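Local coordinates for protein sulfate transporter 4.1, chloroplastic (Arabidopsis thaliana, PDB 7LHV) that cotransports sulfate with protons across the membrane as an SLC26/SulP family transporter and may help regulate sulfate assimilation, at residues I218-S223 against S236-I242; S143-L147 against A402-L406. One frame throughout, in Å; residues are numbered along the deposited sequence.

Contact 1: residues I218-S223 against S236-I242; sequences IVIGLS and SSKIVPI
Consecutive helices joined by a loop pack at their junction: the C-terminal half of helix 206-229, in a predicted transmembrane segment of the transporter, meets the first turn of helix 239-249. Residues 218-223 are helical; 236-242 start as loop, pass Lys238 at the N-cap, and turn helical at Ile239. The backbones come nearest at Val219-Ser237 (CA-CA 6.5 Å) and Leu222-Ile242 (7.3 Å). The principal bump is Ile239: with both chi angles in m, its CD1 drops into a hollow formed by Leu222 CD1 (3.6 Å), Val219 CG2 (3.8 Å) and Ile218 CG2 (4.3 Å). Leu473 of helix 459-474 touches Ile218 and Ile239. One turn on, Ile242 CG2 lies 3.7 Å from Leu222 O, and Ile242 CD1 is 4.0 Å from Ser223 OG. Val219, chi1 t, sets CG2 3.8 Å from Ser237 O. Ser223 OG donates a hydrogen bond to Val219 O of its own helix (3.0 Å). With no hydrogen bonds between them, the segments rely mainly on van der Waals packing of apolar side chains, some against backbone carbonyls.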
ATOM      1  N   ILE A 218     -14.460 -22.388   8.352  1.00 47.99           N
ATOM      2  CA  ILE A 218     -14.314 -23.781   7.932  1.00 47.99           C
ATOM      3  C   ILE A 218     -13.158 -24.445   8.673  1.00 47.99           C
ATOM      4  O   ILE A 218     -13.262 -25.598   9.112  1.00 47.99           O
ATOM      5  CB  ILE A 218     -14.144 -23.873   6.405  1.00 47.99           C
ATOM      6  CG1 ILE A 218     -15.444 -23.487   5.706  1.00 47.99           C
ATOM      7  CG2 ILE A 218     -13.739 -25.275   5.998  1.00 47.99           C
ATOM      8  CD1 ILE A 218     -15.315 -23.374   4.212  1.00 47.99           C
ATOM      9  N   VAL A 219     -12.043 -23.730   8.826  1.00 49.22           N
ATOM     10  CA  VAL A 219     -10.897 -24.276   9.550  1.00 49.22           C
ATOM     11  C   VAL A 219     -11.262 -24.553  11.003  1.00 49.22           C
ATOM     12  O   VAL A 219     -10.875 -25.582  11.569  1.00 49.22           O
ATOM     13  CB  VAL A 219      -9.692 -23.323   9.436  1.00 49.22           C
ATOM     14  CG1 VAL A 219      -8.635 -23.673  10.468  1.00 49.22           C
ATOM     15  CG2 VAL A 219      -9.106 -23.386   8.041  1.00 49.22           C
ATOM     16  N   ILE A 220     -12.008 -23.644  11.630  1.00 50.02           N
ATOM     17  CA  ILE A 220     -12.414 -23.827  13.021  1.00 50.02           C
ATOM     18  C   ILE A 220     -13.300 -25.056  13.165  1.00 50.02           C
ATOM     19  O   ILE A 220     -13.121 -25.867  14.083  1.00 50.02           O
ATOM     20  CB  ILE A 220     -13.121 -22.560  13.537  1.00 50.02           C
ATOM     21  CG1 ILE A 220     -12.118 -21.427  13.742  1.00 50.02           C
ATOM     22  CG2 ILE A 220     -13.846 -22.849  14.828  1.00 50.02           C
ATOM     23  CD1 ILE A 220     -12.762 -20.069  13.851  1.00 50.02           C
ATOM     24  N   GLY A 221     -14.268 -25.218  12.260  1.00 54.01           N
ATOM     25  CA  GLY A 221     -15.123 -26.392  12.319  1.00 54.01           C
ATOM     26  C   GLY A 221     -14.356 -27.688  12.130  1.00 54.01           C
ATOM     27  O   GLY A 221     -14.576 -28.667  12.852  1.00 54.01           O
ATOM     28  N   LEU A 222     -13.442 -27.713  11.157  1.00 59.46           N
ATOM     29  CA  LEU A 222     -12.658 -28.920  10.926  1.00 59.46           C
ATOM     30  C   LEU A 222     -11.664 -29.189  12.047  1.00 59.46           C
ATOM     31  O   LEU A 222     -11.253 -30.338  12.228  1.00 59.46           O
ATOM     32  CB  LEU A 222     -11.924 -28.827   9.590  1.00 59.46           C
ATOM     33  CG  LEU A 222     -12.775 -29.146   8.361  1.00 59.46           C
ATOM     34  CD1 LEU A 222     -11.926 -29.143   7.111  1.00 59.46           C
ATOM     35  CD2 LEU A 222     -13.476 -30.482   8.528  1.00 59.46           C
ATOM     36  N   SER A 223     -11.262 -28.164  12.794  1.00 59.63           N
ATOM     37  CA  SER A 223     -10.427 -28.397  13.965  1.00 59.63           C
ATOM     38  C   SER A 223     -11.248 -28.942  15.124  1.00 59.63           C
ATOM     39  O   SER A 223     -10.766 -29.787  15.887  1.00 59.63           O
ATOM     40  CB  SER A 223      -9.720 -27.106  14.376  1.00 59.63           C
ATOM     41  OG  SER A 223      -8.757 -26.721  13.413  1.00 59.63           O
ATOM     42  N   SER A 236      -3.181 -28.191  12.837  1.00 72.25           N
ATOM     43  CA  SER A 236      -2.715 -27.321  11.769  1.00 72.25           C
ATOM     44  C   SER A 236      -3.844 -26.388  11.360  1.00 72.25           C
ATOM     45  O   SER A 236      -5.012 -26.622  11.674  1.00 72.25           O
ATOM     46  CB  SER A 236      -2.213 -28.123  10.564  1.00 72.25           C
ATOM     47  OG  SER A 236      -0.971 -28.746  10.852  1.00 72.25           O
ATOM     48  N   SER A 237      -3.470 -25.323  10.657  1.00 67.30           N
ATOM     49  CA  SER A 237      -4.412 -24.341  10.144  1.00 67.30           C
ATOM     50  C   SER A 237      -4.732 -24.552   8.671  1.00 67.30           C
ATOM     51  O   SER A 237      -5.361 -23.686   8.053  1.00 67.30           O
ATOM     52  CB  SER A 237      -3.871 -22.927  10.364  1.00 67.30           C
ATOM     53  OG  SER A 237      -4.716 -21.963   9.769  1.00 67.30           O
ATOM     54  N   LYS A 238      -4.307 -25.668   8.091  1.00 64.00           N
ATOM     55  CA  LYS A 238      -4.558 -25.986   6.695  1.00 64.00           C
ATOM     56  C   LYS A 238      -5.466 -27.204   6.597  1.00 64.00           C
ATOM     57  O   LYS A 238      -5.415 -28.104   7.438  1.00 64.00           O
ATOM     58  CB  LYS A 238      -3.250 -26.247   5.947  1.00 64.00           C
ATOM     59  CG  LYS A 238      -2.178 -25.203   6.191  1.00 64.00           C
ATOM     60  CD  LYS A 238      -0.862 -25.620   5.564  1.00 64.00           C
ATOM     61  CE  LYS A 238       0.218 -24.584   5.815  1.00 64.00           C
ATOM     62  NZ  LYS A 238       0.581 -24.518   7.256  1.00 64.00           N
ATOM     63  N   ILE A 239      -6.302 -27.223   5.557  1.00 64.32           N
ATOM     64  CA  ILE A 239      -7.312 -28.270   5.437  1.00 64.32           C
ATOM     65  C   ILE A 239      -6.677 -29.616   5.118  1.00 64.32           C
ATOM     66  O   ILE A 239      -7.107 -30.656   5.634  1.00 64.32           O
ATOM     67  CB  ILE A 239      -8.359 -27.879   4.380  1.00 64.32           C
ATOM     68  CG1 ILE A 239      -9.027 -26.567   4.773  1.00 64.32           C
ATOM     69  CG2 ILE A 239      -9.403 -28.969   4.231  1.00 64.32           C
ATOM     70  CD1 ILE A 239      -9.651 -26.584   6.142  1.00 64.32           C
ATOM     71  N   VAL A 240      -5.665 -29.629   4.249  1.00 68.61           N
ATOM     72  CA  VAL A 240      -5.097 -30.896   3.792  1.00 68.61           C
ATOM     73  C   VAL A 240      -4.488 -31.705   4.935  1.00 68.61           C
ATOM     74  O   VAL A 240      -4.809 -32.898   5.054  1.00 68.61           O
ATOM     75  CB  VAL A 240      -4.107 -30.649   2.642  1.00 68.61           C
ATOM     76  CG1 VAL A 240      -3.435 -31.944   2.233  1.00 68.61           C
ATOM     77  CG2 VAL A 240      -4.820 -30.018   1.459  1.00 68.61           C
ATOM     78  N   PRO A 241      -3.615 -31.147   5.788  1.00 67.09           N
ATOM     79  CA  PRO A 241      -3.122 -31.949   6.922  1.00 67.09           C
ATOM     80  C   PRO A 241      -4.218 -32.388   7.876  1.00 67.09           C
ATOM     81  O   PRO A 241      -4.147 -33.497   8.418  1.00 67.09           O
ATOM     82  CB  PRO A 241      -2.113 -31.013   7.601  1.00 67.09           C
ATOM     83  CG  PRO A 241      -2.478 -29.656   7.146  1.00 67.09           C
ATOM     84  CD  PRO A 241      -2.968 -29.826   5.751  1.00 67.09           C
ATOM     85  N   ILE A 242      -5.239 -31.557   8.091  1.00 67.44           N
ATOM     86  CA  ILE A 242      -6.326 -31.933   8.993  1.00 67.44           C
ATOM     87  C   ILE A 242      -7.067 -33.147   8.451  1.00 67.44           C
ATOM     88  O   ILE A 242      -7.328 -34.117   9.175  1.00 67.44           O
ATOM     89  CB  ILE A 242      -7.282 -30.745   9.209  1.00 67.44           C
ATOM     90  CG1 ILE A 242      -6.580 -29.615   9.957  1.00 67.44           C
ATOM     91  CG2 ILE A 242      -8.519 -31.192   9.964  1.00 67.44           C
ATOM     92  CD1 ILE A 242      -7.383 -28.337  10.007  1.00 67.44           C
TER

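Contact 2: residues S143-L147 against A402-L406; sequences SSRQL and AKTGL
Arg145 lays the root of its side chain over the backbone of 402-406, its CB 3.5 Å from Lys403 O. This is a loop-to-loop contact in the seven-plus-seven inverted repeat fold of SLC26 transporters: 143-147 links helix 125-141 to the short strand 149-150, while 402-406 leads from helix 391-399 into helix 406-426. Ser144 is extended (phi/psi -74/145), then Arg145 and Gln146 turn with psi near -9° and -8°. The two segments run in roughly opposite directions, Arg145 facing Gly405 (CA-CA 4.5 Å) and Gln146 facing Ala402 (6.2 Å). Beyond its CB, Arg145, chi1 m and then extended, leads away from the partner segment and makes a cation-pi contact with Tyr361. Gln146, chi1 m and chi2 p, curls over the other loop so that its CG lies 4.3 Å from Ala402 CB. Outside the pair, Asn397 ND2 hydrogen-bonds to Gln146 O, and the carboxylate of Asp98 in helix 91-119 accepts hydrogen bonds from Lys403 N and Thr404 OG1. Thr404, chi1 p, points its CB away from 143-147 and uses OG1 to accept a weak capping bond from Leu406 N (3.3 Å) where helix 406-426 begins. The tightest approach is between two acceptors that do not hydrogen-bond: Arg145 O stands just 2.8 Å from Thr404 O.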
ATOM      1  N   SER A 143     -17.248   3.313  24.110  1.00 62.09           N
ATOM      2  CA  SER A 143     -18.179   4.266  23.521  1.00 62.09           C
ATOM      3  C   SER A 143     -19.486   3.623  23.087  1.00 62.09           C
ATOM      4  O   SER A 143     -20.536   4.272  23.151  1.00 62.09           O
ATOM      5  CB  SER A 143     -17.530   4.961  22.323  1.00 62.09           C
ATOM      6  OG  SER A 143     -16.438   5.762  22.734  1.00 62.09           O
ATOM      7  N   SER A 144     -19.448   2.372  22.641  1.00 62.31           N
ATOM      8  CA  SER A 144     -20.659   1.702  22.190  1.00 62.31           C
ATOM      9  C   SER A 144     -21.531   1.315  23.377  1.00 62.31           C
ATOM     10  O   SER A 144     -21.032   0.971  24.450  1.00 62.31           O
ATOM     11  CB  SER A 144     -20.307   0.464  21.371  1.00 62.31           C
ATOM     12  OG  SER A 144     -21.459  -0.073  20.749  1.00 62.31           O
ATOM     13  N   ARG A 145     -22.846   1.379  23.179  1.00 66.38           N
ATOM     14  CA  ARG A 145     -23.800   1.041  24.224  1.00 66.38           C
ATOM     15  C   ARG A 145     -24.447  -0.323  24.031  1.00 66.38           C
ATOM     16  O   ARG A 145     -25.137  -0.794  24.940  1.00 66.38           O
ATOM     17  CB  ARG A 145     -24.891   2.116  24.310  1.00 66.38           C
ATOM     18  CG  ARG A 145     -24.358   3.502  24.611  1.00 66.38           C
ATOM     19  CD  ARG A 145     -25.456   4.545  24.542  1.00 66.38           C
ATOM     20  NE  ARG A 145     -24.919   5.898  24.601  1.00 66.38           N
ATOM     21  CZ  ARG A 145     -25.638   6.996  24.408  1.00 66.38           C
ATOM     22  NH1 ARG A 145     -26.932   6.937  24.143  1.00 66.38           N
ATOM     23  NH2 ARG A 145     -25.041   8.182  24.481  1.00 66.38           N
ATOM     24  N   GLN A 146     -24.247  -0.967  22.882  1.00 63.42           N
ATOM     25  CA  GLN A 146     -24.777  -2.299  22.643  1.00 63.42           C
ATOM     26  C   GLN A 146     -23.711  -3.343  22.353  1.00 63.42           C
ATOM     27  O   GLN A 146     -24.045  -4.530  22.283  1.00 63.42           O
ATOM     28  CB  GLN A 146     -25.780  -2.293  21.476  1.00 63.42           C
ATOM     29  CG  GLN A 146     -27.129  -1.649  21.766  1.00 63.42           C
ATOM     30  CD  GLN A 146     -27.048  -0.152  21.945  1.00 63.42           C
ATOM     31  OE1 GLN A 146     -27.391   0.379  22.999  1.00 63.42           O
ATOM     32  NE2 GLN A 146     -26.595   0.542  20.908  1.00 63.42           N
ATOM     33  N   LEU A 147     -22.456  -2.947  22.174  1.00 55.48           N
ATOM     34  CA  LEU A 147     -21.410  -3.907  21.850  1.00 55.48           C
ATOM     35  C   LEU A 147     -21.120  -4.811  23.039  1.00 55.48           C
ATOM     36  O   LEU A 147     -21.046  -4.358  24.183  1.00 55.48           O
ATOM     37  CB  LEU A 147     -20.137  -3.182  21.420  1.00 55.48           C
ATOM     38  CG  LEU A 147     -19.035  -4.069  20.846  1.00 55.48           C
ATOM     39  CD1 LEU A 147     -19.369  -4.471  19.432  1.00 55.48           C
ATOM     40  CD2 LEU A 147     -17.701  -3.361  20.889  1.00 55.48           C
ATOM     41  N   ALA A 402     -31.313  -3.401  24.460  1.00 75.02           N
ATOM     42  CA  ALA A 402     -30.295  -2.806  25.315  1.00 75.02           C
ATOM     43  C   ALA A 402     -30.118  -1.337  24.957  1.00 75.02           C
ATOM     44  O   ALA A 402     -29.968  -0.987  23.783  1.00 75.02           O
ATOM     45  CB  ALA A 402     -28.972  -3.552  25.171  1.00 75.02           C
ATOM     46  N   LYS A 403     -30.124  -0.476  25.972  1.00 76.88           N
ATOM     47  CA  LYS A 403     -30.084   0.966  25.773  1.00 76.88           C
ATOM     48  C   LYS A 403     -28.742   1.582  26.132  1.00 76.88           C
ATOM     49  O   LYS A 403     -28.191   2.360  25.348  1.00 76.88           O
ATOM     50  CB  LYS A 403     -31.200   1.637  26.586  1.00 76.88           C
ATOM     51  CG  LYS A 403     -32.595   1.218  26.166  1.00 76.88           C
ATOM     52  CD  LYS A 403     -32.835   1.551  24.705  1.00 76.88           C
ATOM     53  CE  LYS A 403     -34.196   1.076  24.239  1.00 76.88           C
ATOM     54  NZ  LYS A 403     -34.401   1.345  22.789  1.00 76.88           N
ATOM     55  N   THR A 404     -28.198   1.260  27.296  1.00 73.51           N
ATOM     56  CA  THR A 404     -26.943   1.828  27.760  1.00 73.51           C
ATOM     57  C   THR A 404     -25.897   0.727  27.905  1.00 73.51           C
ATOM     58  O   THR A 404     -26.132  -0.435  27.572  1.00 73.51           O
ATOM     59  CB  THR A 404     -27.138   2.568  29.086  1.00 73.51           C
ATOM     60  OG1 THR A 404     -27.479   1.628  30.112  1.00 73.51           O
ATOM     61  CG2 THR A 404     -28.247   3.592  28.961  1.00 73.51           C
ATOM     62  N   GLY A 405     -24.726   1.114  28.405  1.00 72.37           N
ATOM     63  CA  GLY A 405     -23.664   0.164  28.665  1.00 72.37           C
ATOM     64  C   GLY A 405     -23.829  -0.642  29.930  1.00 72.37           C
ATOM     65  O   GLY A 405     -23.020  -1.538  30.187  1.00 72.37           O
ATOM     66  N   LEU A 406     -24.857  -0.339  30.727  1.00 71.56           N
ATOM     67  CA  LEU A 406     -25.122  -1.124  31.928  1.00 71.56           C
ATOM     68  C   LEU A 406     -25.369  -2.587  31.591  1.00 71.56           C
ATOM     69  O   LEU A 406     -25.027  -3.471  32.384  1.00 71.56           O
ATOM     70  CB  LEU A 406     -26.316  -0.541  32.681  1.00 71.56           C
ATOM     71  CG  LEU A 406     -26.535  -1.036  34.109  1.00 71.56           C
ATOM     72  CD1 LEU A 406     -25.414  -0.562  35.015  1.00 71.56           C
ATOM     73  CD2 LEU A 406     -27.881  -0.569  34.636  1.00 71.56           C
TER

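The two contacts illustrate closure at short and long sequence range within one transmembrane domain. Their centres lie 36 Å apart, with about 18 Å between nearest atoms. The chain runs 143-147, 218-223, 236-242, 402-406: contact 1, spanning a 12-residue connection, falls within the 254 residues separating the sides of contact 2. By the family's topology, contact 1 probably lies in the gate domain, though Ile220 and Ser237 also meet helix 153-166 of the core, whereas contact 2 probably joins the two inverted repeats within the core; 143-147 runs almost directly into strand 149-150, while helix 391-399 separates strand 388-389 from 402-406. Gate and core are thought to move relative to each other during transport.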